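Local coordinates for Lactamase_B domain-containing protein (PDB 6XFR) that is a periplasmic class B1 metallo-beta-lactamase that uses zinc to hydrolyse beta-lactams, opening the ring to give a substituted beta-amino acid, at the zinc ion site. Residues are numbered along the deposited sequence; one frame, centred on the assembly and turned at random.

The zinc ion site. Residues 32, 78, 80, 82-83, 141-142, 160, 175, 201-202. With ZN (zinc ion), chain B; ZN (zinc ion), chain C.
His78 and Asp82 both hold CG in the crowded position between backbone N and carbonyl carbon (chi1 75° and 56°), while His141 swings CG anti to its backbone N (162°); His80 and His202 set CG, and Cys160 its SG, anti to the carbonyl carbon. Together these turns close the dinuclear zinc centre of a B1 metallo-beta-lactamase, with His78, His80 and Asp82 forming its HXHXD motif.

ZN of chain C is the three-histidine site. His78 and His141 present NE2, whereas His80 uses ND1, 2.2 Å from this zinc, the nitrogen nearer its own backbone. Its far nitrogen NE2 donates a hydrogen bond to the carboxylate OD1 of Asp175 at 2.6 Å, bent and meeting the oxygen from above the carboxylate plane. That second-shell bond helps fix the ring's rotation and may make ND1 a stronger donor to the metal.

ZN of chain B is the Asp-Cys-His site. The thiolate sulphur SG of Cys160 binds it at 2.3 Å, and Asp82 reaches it through OD1 at 2.1 Å; the other oxygen, OD2, bonds to neither metal, 3.2 Å from ZN of chain B and 3.7 Å from ZN of chain C. His202 completes the seen ligands through NE2. The two zincs lie 3.2 Å apart; the structure alone does not show a bridging water or hydroxide, expected as nucleophile in this family.

Lys83 runs alongside, NZ hydrogen-bonded to Ser201 OG and in a long salt bridge with Asp82 OD1, which probably tempers the charge of the Asp-Cys pair. Ser201 CB sits over the centre of one face of the His202 imidazole. At that ring's far edge, ND1 of His202 gives a nearly straight, in-plane hydrogen bond to the backbone O of Pro32, 2.7 Å away.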
# COMPACT_ATOMS: atom_id res chain seq x y z
N PRO A 32 4.31 -5.18 -12.52
CA PRO A 32 4.75 -3.82 -12.21
C PRO A 32 6.23 -3.79 -11.83
O PRO A 32 6.82 -4.77 -11.37
CB PRO A 32 3.88 -3.46 -11.01
CG PRO A 32 3.78 -4.82 -10.24
CD PRO A 32 3.71 -5.87 -11.34
N HIS A 78 20.05 -2.22 -8.27
CA HIS A 78 20.85 -3.26 -8.89
C HIS A 78 20.83 -3.01 -10.41
O HIS A 78 20.20 -2.06 -10.88
CB HIS A 78 20.39 -4.66 -8.44
CG HIS A 78 19.12 -5.13 -9.06
ND1 HIS A 78 17.91 -4.52 -8.85
CD2 HIS A 78 18.87 -6.20 -9.85
CE1 HIS A 78 16.97 -5.18 -9.50
NE2 HIS A 78 17.52 -6.20 -10.11
N HIS A 80 19.76 -4.57 -13.20
CA HIS A 80 18.76 -4.97 -14.18
C HIS A 80 17.99 -3.76 -14.73
O HIS A 80 17.90 -2.70 -14.09
CB HIS A 80 17.78 -5.99 -13.59
CG HIS A 80 18.30 -7.39 -13.47
ND1 HIS A 80 17.67 -8.35 -12.72
CD2 HIS A 80 19.39 -7.99 -14.01
CE1 HIS A 80 18.34 -9.49 -12.79
NE2 HIS A 80 19.39 -9.29 -13.58
N ASP A 82 14.84 -3.01 -15.08
CA ASP A 82 13.71 -2.40 -14.39
C ASP A 82 14.15 -1.37 -13.35
O ASP A 82 13.43 -0.42 -13.11
CB ASP A 82 12.81 -3.48 -13.75
CG ASP A 82 13.54 -4.41 -12.80
OD1 ASP A 82 13.09 -4.63 -11.66
OD2 ASP A 82 14.58 -4.93 -13.20
N LYS A 83 15.36 -1.48 -12.81
CA LYS A 83 15.85 -0.48 -11.86
C LYS A 83 16.89 0.47 -12.45
O LYS A 83 17.24 1.47 -11.81
CB LYS A 83 16.43 -1.18 -10.61
CG LYS A 83 15.66 -2.45 -10.13
CD LYS A 83 14.37 -2.18 -9.31
CE LYS A 83 13.14 -2.01 -10.20
NZ LYS A 83 11.81 -1.78 -9.55
N HIS A 141 18.27 -11.69 -5.12
CA HIS A 141 17.74 -11.62 -6.49
C HIS A 141 18.88 -11.45 -7.50
O HIS A 141 18.91 -12.09 -8.56
CB HIS A 141 16.70 -10.49 -6.57
CG HIS A 141 16.41 -10.03 -7.96
ND1 HIS A 141 15.73 -10.82 -8.87
CD2 HIS A 141 16.70 -8.88 -8.60
CE1 HIS A 141 15.65 -10.17 -10.02
NE2 HIS A 141 16.22 -8.99 -9.88
N THR A 142 19.85 -10.60 -7.18
CA THR A 142 21.07 -10.48 -7.97
C THR A 142 22.22 -10.39 -6.98
O THR A 142 22.02 -10.18 -5.78
CB THR A 142 21.05 -9.25 -8.89
OG1 THR A 142 20.61 -8.11 -8.13
CG2 THR A 142 20.14 -9.41 -10.09
N CYS A 160 13.88 -5.84 -5.74
CA CYS A 160 13.58 -7.21 -6.17
C CYS A 160 14.13 -8.27 -5.23
O CYS A 160 13.90 -9.46 -5.47
CB CYS A 160 14.08 -7.43 -7.58
SG CYS A 160 13.82 -6.00 -8.64
N ASP A 175 19.97 -14.43 -12.87
CA ASP A 175 21.12 -13.86 -12.19
C ASP A 175 21.06 -14.02 -10.68
O ASP A 175 21.81 -13.35 -9.98
CB ASP A 175 21.26 -12.40 -12.57
CG ASP A 175 21.25 -12.21 -14.08
OD1 ASP A 175 20.29 -11.58 -14.56
OD2 ASP A 175 22.18 -12.69 -14.77
N SER A 201 9.57 -4.83 -5.46
CA SER A 201 9.60 -4.25 -6.79
C SER A 201 8.40 -4.64 -7.62
O SER A 201 7.84 -3.80 -8.34
CB SER A 201 10.88 -4.70 -7.53
OG SER A 201 11.94 -3.81 -7.28
N HIS A 202 7.95 -5.88 -7.50
CA HIS A 202 7.11 -6.45 -8.53
C HIS A 202 5.77 -6.91 -7.97
O HIS A 202 5.12 -7.80 -8.54
CB HIS A 202 7.83 -7.59 -9.24
CG HIS A 202 9.07 -7.15 -9.95
ND1 HIS A 202 9.08 -6.14 -10.89
CD2 HIS A 202 10.36 -7.55 -9.83
CE1 HIS A 202 10.31 -5.96 -11.34
NE2 HIS A 202 11.10 -6.81 -10.72
ZN ZN B . 13.29 -6.56 -10.83
ZN ZN C . 16.30 -7.55 -11.20